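Local coordinates for probable enoyl-CoA hydratase/isomerase (Pseudomonas aeruginosa PAO1, PDB 5YLO) that acts as a Delta3, Delta2-enoyl-CoA isomerase of the crotonase-like family, implicated in the metabolism of unsaturated fatty acids, at the interface of chains A and B. Coordinates in Å, arbitrary orientation; residue numbers count along the deposited sequence, not the author numbering. Chains: chain A/B, Probable enoyl-CoA hydratase/isomerase.

The interface of chains A and B. Residues chain A 149, 153, 162, 165-166; chain B 123-124, 213-214, 217.
Helix 158-166 of chain A, through A:Leu165 and A:Phe166, runs nearly antiparallel to chain B helix 207-220 against B:Thr213, while helix 146-156 crosses it at about 40°, bringing A:Ser149 and A:Pro153 to B:Leu217. A:Lys162 reaches out fully extended beyond CG (chi2 175°), and its ammonium NZ bonds carboxylate OD1 of B:Asp123 at 2.7 Å. The donor stands above the carboxylate plane, 46° out of it. On the other oxygen, OD2, B:Lys214 NZ approaches from the syn side at 2.8 Å; this salt bridge within chain B should help to hold the rotation of the carboxylate. Shared between ammonium groups 5.3 Å apart (A:Lys162 NZ to B:Lys214 NZ), the carboxylate would offset their repulsion. The aliphatic stem of A:Lys162 is packed too: CB lies 3.6 Å from B:Phe124 CZ, and CG and CE touch B:Leu217 CD1. The B:Phe124 ring turns its edge to A:Phe166 CD2 and the carbonyl O of A:Lys162. On the opposite edge of A:Phe166, CE1 meets the B:Thr213 methyl CG2 at 3.6 Å, a methyl that also touches A:Leu165 CD1. B:Leu217 CD2 packs 3.6 Å from A:Ser149 CA and against the A:Pro153 ring. A water links the carbonyl oxygens of A:Ser149 (2.7 Å) and B:Leu217. The patch joins two of the three copies in the deposited assembly, a trimer of the kind crotonases commonly form and probably the biological one here.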
loop_
_atom_site.group_PDB
_atom_site.type_symbol
_atom_site.label_atom_id
_atom_site.label_comp_id
_atom_site.label_asym_id
_atom_site.label_seq_id
_atom_site.Cartn_x
_atom_site.Cartn_y
_atom_site.Cartn_z
ATOM N N SER A 149 -12.974 6.609 2.655
ATOM C CA SER A 149 -12.788 5.165 2.742
ATOM C C SER A 149 -12.113 4.592 1.504
ATOM O O SER A 149 -11.648 3.448 1.537
ATOM C CB SER A 149 -14.132 4.471 2.963
ATOM O OG SER A 149 -14.951 4.594 1.814
ATOM N N PRO A 153 -7.198 4.419 3.016
ATOM C CA PRO A 153 -6.450 3.153 3.112
ATOM C C PRO A 153 -5.357 3.019 2.065
ATOM O O PRO A 153 -4.343 2.356 2.318
ATOM C CB PRO A 153 -7.540 2.085 2.937
ATOM C CG PRO A 153 -8.621 2.776 2.181
ATOM C CD PRO A 153 -8.621 4.179 2.711
ATOM N N LYS A 162 -8.101 3.826 9.668
ATOM C CA LYS A 162 -9.181 3.608 10.622
ATOM C C LYS A 162 -8.977 4.402 11.906
ATOM O O LYS A 162 -9.957 4.753 12.571
ATOM C CB LYS A 162 -9.321 2.117 10.930
ATOM C CG LYS A 162 -9.747 1.283 9.732
ATOM C CD LYS A 162 -9.754 -0.199 10.056
ATOM C CE LYS A 162 -10.077 -1.025 8.826
ATOM N NZ LYS A 162 -9.958 -2.480 9.107
ATOM N N LEU A 165 -10.358 7.850 10.899
ATOM C CA LEU A 165 -11.803 7.876 10.698
ATOM C C LEU A 165 -12.566 7.604 11.990
ATOM O O LEU A 165 -13.572 8.269 12.267
ATOM C CB LEU A 165 -12.201 6.864 9.623
ATOM C CG LEU A 165 -11.917 7.268 8.175
ATOM C CD1 LEU A 165 -11.946 6.053 7.257
ATOM C CD2 LEU A 165 -12.917 8.316 7.708
ATOM N N PHE A 166 -12.115 6.642 12.794
ATOM C CA PHE A 166 -12.887 6.234 13.963
ATOM C C PHE A 166 -12.613 7.092 15.190
ATOM O O PHE A 166 -13.518 7.289 16.009
ATOM C CB PHE A 166 -12.617 4.763 14.296
ATOM C CG PHE A 166 -13.072 3.802 13.230
ATOM C CD1 PHE A 166 -13.912 4.220 12.208
ATOM C CD2 PHE A 166 -12.668 2.478 13.256
ATOM C CE1 PHE A 166 -14.330 3.338 11.230
ATOM C CE2 PHE A 166 -13.086 1.589 12.280
ATOM C CZ PHE A 166 -13.917 2.020 11.266
ATOM N N ASP B 123 -8.998 -4.760 13.361
ATOM C CA ASP B 123 -8.800 -3.432 12.789
ATOM C C ASP B 123 -7.540 -2.777 13.339
ATOM O O ASP B 123 -6.809 -2.106 12.601
ATOM C CB ASP B 123 -10.022 -2.554 13.061
ATOM C CG ASP B 123 -11.268 -3.066 12.371
ATOM O OD1 ASP B 123 -11.132 -3.654 11.278
ATOM O OD2 ASP B 123 -12.377 -2.888 12.918
ATOM N N PHE B 124 -7.267 -2.963 14.625
ATOM C CA PHE B 124 -6.141 -2.321 15.279
ATOM C C PHE B 124 -5.298 -3.365 15.993
ATOM O O PHE B 124 -5.787 -4.435 16.365
ATOM C CB PHE B 124 -6.618 -1.258 16.272
ATOM C CG PHE B 124 -7.489 -0.203 15.651
ATOM C CD1 PHE B 124 -6.925 0.894 15.023
ATOM C CD2 PHE B 124 -8.869 -0.309 15.694
ATOM C CE1 PHE B 124 -7.722 1.867 14.449
ATOM C CE2 PHE B 124 -9.671 0.663 15.123
ATOM C CZ PHE B 124 -9.096 1.752 14.501
ATOM N N THR B 213 -18.728 2.463 7.503
ATOM C CA THR B 213 -17.396 2.865 7.059
ATOM C C THR B 213 -16.487 1.657 6.873
ATOM O O THR B 213 -15.726 1.587 5.900
ATOM C CB THR B 213 -16.785 3.850 8.057
ATOM O OG1 THR B 213 -17.453 5.114 7.953
ATOM C CG2 THR B 213 -15.296 4.043 7.790
ATOM N N LYS B 214 -16.555 0.691 7.793
ATOM C CA LYS B 214 -15.705 -0.489 7.679
ATOM C C LYS B 214 -16.064 -1.309 6.445
ATOM O O LYS B 214 -15.184 -1.891 5.800
ATOM C CB LYS B 214 -15.807 -1.336 8.949
ATOM C CG LYS B 214 -14.864 -2.526 8.973
ATOM C CD LYS B 214 -14.821 -3.182 10.344
ATOM C CE LYS B 214 -13.978 -4.447 10.317
ATOM N NZ LYS B 214 -13.799 -5.024 11.680
ATOM N N LEU B 217 -14.546 0.718 3.408
ATOM C CA LEU B 217 -13.106 0.502 3.299
ATOM C C LEU B 217 -12.809 -0.818 2.606
ATOM O O LEU B 217 -11.983 -0.884 1.689
ATOM C CB LEU B 217 -12.465 0.523 4.688
ATOM C CG LEU B 217 -12.401 1.839 5.464
ATOM C CD1 LEU B 217 -12.183 1.552 6.938
ATOM C CD2 LEU B 217 -11.285 2.715 4.927
HETATM O O HOH W 1 -10.993 1.427 -0.101
#